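Local atomic coordinates of acyl-CoA synthetase (AMP-forming)/AMP-acid ligase II-like protein (Dyadobacter fermentans, PDB entry 4GS5), a protein that probably activates carboxylic acids, perhaps medium-chain fatty acids, with ATP and joins them to coenzyme A, as do acyl-CoA synthetases of its family. Residues M4-G9 with D29-W34; L85-I90 with M94-G99. All blocks are in the same frame, centred on the assembly; numbering follows the deposited sequence.

Contact 1: M4-G9 with D29-W34. With EDO (1,2-ethanediol), chain U.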
# COMPACT_ATOMS: atom_id res chain seq x y z
N MSE A 4 -25.62 17.65 7.57
CA MSE A 4 -24.73 16.53 7.27
C MSE A 4 -23.30 16.96 6.93
O MSE A 4 -22.49 16.14 6.49
CB MSE A 4 -25.30 15.65 6.14
CG MSE A 4 -25.94 14.37 6.66
SE MSE A 4 -27.30 14.75 8.01
CE MSE A 4 -27.31 13.05 8.97
N ILE A 5 -23.01 18.24 7.12
CA ILE A 5 -21.65 18.76 6.99
C ILE A 5 -21.35 19.85 8.01
O ILE A 5 -22.20 20.67 8.34
CB ILE A 5 -21.36 19.31 5.57
CG1 ILE A 5 -22.25 20.51 5.26
CG2 ILE A 5 -21.57 18.24 4.53
CD1 ILE A 5 -22.02 21.06 3.86
N TRP A 6 -20.12 19.84 8.53
CA TRP A 6 -19.66 20.89 9.42
C TRP A 6 -18.47 21.62 8.78
O TRP A 6 -17.47 20.99 8.41
CB TRP A 6 -19.27 20.30 10.78
CG TRP A 6 -18.80 21.30 11.79
CD1 TRP A 6 -19.50 22.36 12.31
CD2 TRP A 6 -17.51 21.32 12.44
NE1 TRP A 6 -18.72 23.04 13.21
CE2 TRP A 6 -17.51 22.43 13.32
CE3 TRP A 6 -16.37 20.52 12.35
CZ2 TRP A 6 -16.40 22.75 14.10
CZ3 TRP A 6 -15.27 20.84 13.13
CH2 TRP A 6 -15.29 21.94 13.99
N THR A 7 -18.59 22.93 8.62
CA THR A 7 -17.54 23.71 7.97
C THR A 7 -16.63 24.38 8.99
O THR A 7 -17.09 25.02 9.92
CB THR A 7 -18.12 24.77 7.02
OG1 THR A 7 -18.91 24.13 6.01
CG2 THR A 7 -17.00 25.57 6.35
N THR A 8 -15.32 24.22 8.82
CA THR A 8 -14.37 24.73 9.80
C THR A 8 -13.05 25.17 9.19
O THR A 8 -12.84 25.11 7.97
CB THR A 8 -14.13 23.69 10.95
OG1 THR A 8 -13.46 24.33 12.04
CG2 THR A 8 -13.31 22.50 10.47
N GLY A 9 -12.15 25.62 10.06
CA GLY A 9 -10.89 26.21 9.64
C GLY A 9 -10.12 26.69 10.85
O GLY A 9 -10.64 26.68 11.97
N ASP A 29 -12.74 18.84 18.99
CA ASP A 29 -11.87 18.54 20.13
C ASP A 29 -10.40 18.38 19.74
O ASP A 29 -9.50 18.94 20.39
CB ASP A 29 -12.35 17.29 20.88
CG ASP A 29 -13.65 17.53 21.62
OD1 ASP A 29 -14.08 18.70 21.71
OD2 ASP A 29 -14.24 16.54 22.14
N PHE A 30 -10.16 17.61 18.69
CA PHE A 30 -8.81 17.48 18.21
C PHE A 30 -8.24 18.84 17.82
O PHE A 30 -7.13 19.19 18.21
CB PHE A 30 -8.72 16.53 17.01
CG PHE A 30 -7.36 16.49 16.39
CD1 PHE A 30 -6.38 15.66 16.90
CD2 PHE A 30 -7.05 17.31 15.33
CE1 PHE A 30 -5.11 15.64 16.34
CE2 PHE A 30 -5.79 17.31 14.77
CZ PHE A 30 -4.82 16.47 15.28
N MSE A 31 -9.00 19.60 17.04
CA MSE A 31 -8.52 20.90 16.59
C MSE A 31 -8.21 21.85 17.75
O MSE A 31 -7.16 22.51 17.77
CB MSE A 31 -9.51 21.54 15.61
CG MSE A 31 -9.59 20.76 14.32
SE MSE A 31 -11.05 21.37 13.21
CE MSE A 31 -10.19 22.95 12.45
N GLU A 32 -9.13 21.90 18.71
CA GLU A 32 -8.90 22.73 19.89
C GLU A 32 -7.58 22.32 20.53
O GLU A 32 -6.77 23.18 20.88
CB GLU A 32 -10.06 22.58 20.87
CG GLU A 32 -11.32 23.33 20.43
CD GLU A 32 -11.25 24.84 20.72
OE1 GLU A 32 -11.49 25.22 21.89
OE2 GLU A 32 -10.96 25.62 19.79
N LYS A 33 -7.34 21.02 20.64
CA LYS A 33 -6.09 20.55 21.25
C LYS A 33 -4.86 20.92 20.40
O LYS A 33 -3.84 21.35 20.94
CB LYS A 33 -6.13 19.04 21.53
CG LYS A 33 -4.92 18.57 22.34
CD LYS A 33 -4.91 17.07 22.60
CE LYS A 33 -3.62 16.70 23.36
NZ LYS A 33 -3.43 15.23 23.54
N TRP A 34 -4.96 20.75 19.09
CA TRP A 34 -3.86 21.13 18.21
C TRP A 34 -3.48 22.60 18.41
O TRP A 34 -2.32 22.93 18.66
CB TRP A 34 -4.20 20.88 16.74
CG TRP A 34 -3.07 21.23 15.82
CD1 TRP A 34 -2.87 22.42 15.18
CD2 TRP A 34 -1.98 20.39 15.45
NE1 TRP A 34 -1.73 22.37 14.43
CE2 TRP A 34 -1.16 21.14 14.58
CE3 TRP A 34 -1.61 19.08 15.76
CZ2 TRP A 34 0.01 20.61 14.02
CZ3 TRP A 34 -0.46 18.56 15.21
CH2 TRP A 34 0.34 19.32 14.34
C1 EDO U . -5.44 13.75 21.04
O1 EDO U . -4.79 13.14 22.17
C2 EDO U . -6.94 13.50 21.11
O2 EDO U . -7.66 14.55 20.49
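Met31, a selenomethionine of helix 22-36, reaches out to meet Thr8 of strand 5-8, the two side chains touching tip to tip. The methyl CE of Met31 lies 3.6 Å from Thr8 OG1, while its SE packs against the methyl branch, 3.7 Å from Thr8 CG2, so both branches of the threonine take part. The bend of the Met31 chain at its last torsion (chi3 80°) turns CE aside from the line of the chain and lays it also against the backbone, 3.8 Å from Gly9 O. The polar need of Thr8 OG1 is met by a hydrogen bond with Gln16 OE1; toward Met31 it makes only van der Waals contact. No hydrogen bond joins the two segments, and the contact is small, burying 126 Å² in all.

Trp6 adds a Met-aromatic contact. Its ring presents CZ3 to Met31 SE at 4.3 Å, the selenium approaching obliquely, 71° off the normal of the six-membered ring. Within the strand, Thr8 CB sits 3.7 Å above the plane of the same indole, near its rim, so that Trp6 and Thr8 offer the helix a joint surface.

Two residues further along the helix, Lys33 NZ donates to O1 of a 1,2-ethanediol, probably from the crystallisation liquor, and is also hydrogen-bonded to Glu40 O. Strand 5-8 is paired by backbone bonds with the antiparallel strand 105-109, through Val108 and Leu106, whereas Met31 also touches Met100 of helix 90-102; the contact thus joins strand 5-8, outermost within the chain, to helix 22-36, with helix 90-102 alongside Met31.

Contact 2: L85-I90 with M94-G99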
# COMPACT_ATOMS: atom_id res chain seq x y z
N LEU A 85 -12.96 11.13 5.29
CA LEU A 85 -12.37 10.01 5.99
C LEU A 85 -12.74 10.12 7.47
O LEU A 85 -12.89 11.23 7.99
CB LEU A 85 -10.86 10.04 5.81
CG LEU A 85 -10.47 9.81 4.35
CD1 LEU A 85 -9.02 10.16 4.13
CD2 LEU A 85 -10.77 8.37 3.99
N ASN A 86 -12.88 8.98 8.12
CA ASN A 86 -13.36 8.92 9.49
C ASN A 86 -12.42 9.67 10.42
O ASN A 86 -11.26 9.29 10.58
CB ASN A 86 -13.49 7.45 9.92
CG ASN A 86 -14.37 7.27 11.14
OD1 ASN A 86 -14.23 7.99 12.12
ND2 ASN A 86 -15.30 6.32 11.07
N VAL A 87 -12.90 10.77 11.01
CA VAL A 87 -12.06 11.58 11.88
C VAL A 87 -11.93 10.94 13.26
O VAL A 87 -11.25 11.46 14.13
CB VAL A 87 -12.58 13.03 12.04
CG1 VAL A 87 -12.38 13.82 10.75
CG2 VAL A 87 -14.04 13.03 12.49
N GLY A 88 -12.61 9.82 13.45
CA GLY A 88 -12.39 9.04 14.65
C GLY A 88 -11.04 8.34 14.54
O GLY A 88 -10.53 7.80 15.52
N TYR A 89 -10.46 8.36 13.34
CA TYR A 89 -9.19 7.67 13.08
C TYR A 89 -8.15 8.57 12.44
O TYR A 89 -8.46 9.65 11.94
CB TYR A 89 -9.41 6.39 12.25
CG TYR A 89 -10.24 5.37 12.98
CD1 TYR A 89 -9.65 4.23 13.54
CD2 TYR A 89 -11.61 5.54 13.16
CE1 TYR A 89 -10.41 3.30 14.23
CE2 TYR A 89 -12.37 4.62 13.85
CZ TYR A 89 -11.77 3.50 14.38
OH TYR A 89 -12.53 2.58 15.07
N ILE A 90 -6.90 8.11 12.44
CA ILE A 90 -5.76 8.92 11.99
C ILE A 90 -5.89 9.44 10.56
O ILE A 90 -5.48 10.57 10.27
CB ILE A 90 -4.43 8.14 12.13
CG1 ILE A 90 -3.25 9.01 11.67
CG2 ILE A 90 -4.48 6.85 11.36
CD1 ILE A 90 -2.14 9.12 12.70
N MSE A 94 -5.62 13.45 9.95
CA MSE A 94 -4.57 14.10 9.16
C MSE A 94 -5.12 15.20 8.23
O MSE A 94 -4.44 16.18 7.94
CB MSE A 94 -3.71 13.09 8.38
CG MSE A 94 -2.58 12.48 9.22
SE MSE A 94 -1.18 13.75 9.77
CE MSE A 94 -1.29 15.02 8.32
N MSE A 95 -6.37 15.05 7.79
CA MSE A 95 -6.96 16.10 6.96
C MSE A 95 -7.12 17.39 7.76
O MSE A 95 -6.97 18.50 7.22
CB MSE A 95 -8.30 15.64 6.38
CG MSE A 95 -8.18 14.58 5.31
SE MSE A 95 -7.25 15.25 3.75
CE MSE A 95 -8.53 16.59 3.18
N LEU A 96 -7.41 17.24 9.06
CA LEU A 96 -7.57 18.41 9.95
C LEU A 96 -6.24 19.11 10.19
O LEU A 96 -6.16 20.34 10.17
CB LEU A 96 -8.16 17.99 11.29
CG LEU A 96 -9.48 17.21 11.23
CD1 LEU A 96 -9.97 16.92 12.64
CD2 LEU A 96 -10.51 18.01 10.44
N VAL A 97 -5.20 18.32 10.44
CA VAL A 97 -3.85 18.83 10.64
C VAL A 97 -3.37 19.61 9.43
O VAL A 97 -2.89 20.74 9.56
CB VAL A 97 -2.84 17.70 10.94
CG1 VAL A 97 -1.41 18.23 10.92
CG2 VAL A 97 -3.17 17.06 12.30
N ARG A 98 -3.50 19.01 8.24
CA ARG A 98 -3.16 19.70 6.99
C ARG A 98 -3.95 21.00 6.89
O ARG A 98 -3.40 22.06 6.62
CB ARG A 98 -3.45 18.82 5.78
CG ARG A 98 -2.52 17.62 5.65
CD ARG A 98 -3.12 16.55 4.73
NE ARG A 98 -2.33 15.33 4.72
CZ ARG A 98 -2.81 14.13 4.41
NH1 ARG A 98 -4.08 13.98 4.09
NH2 ARG A 98 -2.01 13.08 4.44
N GLY A 99 -5.25 20.90 7.13
CA GLY A 99 -6.12 22.07 7.12
C GLY A 99 -5.65 23.20 8.02
O GLY A 99 -5.71 24.37 7.63
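The first turn of helix 90-102, together with the loop that leads into it from strand 80-83, makes up this contact. Ile90 opens the helix, and its carbonyl accepts the i to i+4 bond from Met94, with Met94 N 2.9 Å from Ile90 O. The bond is moderately bent, with 152° at the hydrogen, and the donor is tilted 23° from the carbonyl plane. The selenomethionine side chain of Met94 starts out close to the same oxygen: its CG is 3.6 Å from Ile90 O and 4.3 Å from Ile90 CG1. Bends at chi2 and chi3 (the latter -28°) then lead the end of the chain away from the loop; the side chain also touches Leu62 and Ser65 of helix 59-72.

A second apolar touch comes from the preceding turn, where Val87 sets its CG1 branch 4.4 Å from Leu96 CD1. Leu96 also packs on Ala27 and Phe30 of helix 22-36, which places this meeting of methyl groups at the boundary with that helix.

The loop itself is held by its own bonds. Asn86 OD1 accepts from Gly88 N at 2.8 Å, in the carbonyl plane, forming an Asx turn, and Tyr89 N bonds to Asn86 O across a type I beta turn. Val87 N, for its part, is hydrogen-bonded to Tyr23 OH of helix 22-36. Tyr89, the last residue of the turn, takes the N-cap position of the helix. Strand 80-83, the turn and helix 90-102 are followed by strand 105-109, parallel to strand 80-83; the contact is therefore the strand-to-helix junction of a beta-alpha-beta unit, as expected in the N-terminal domain of AMP-forming ligases.

How the contacts relate
Contacts 1 and 2 are both buried, with centres about 10 Å apart, but contact 1 lies farther from the centre of the chain, about 28 Å against 19 Å. Contact 1 joins separate elements, strand and helix, mainly through side chains and without a hydrogen bond; contact 2 is local in sequence and combines a helical backbone bond with apolar packing. They meet where helix 22-36 lies against helix 90-102: Phe30 CZ approaches Val97 CG2 at 3.5 Å, and Trp34 CH2 lies 4.0 Å from Val97 CG1. Leu96 also faces the first contact, its CD1 4.2 Å from Met31 CG, so one leucine methyl links both packing regions.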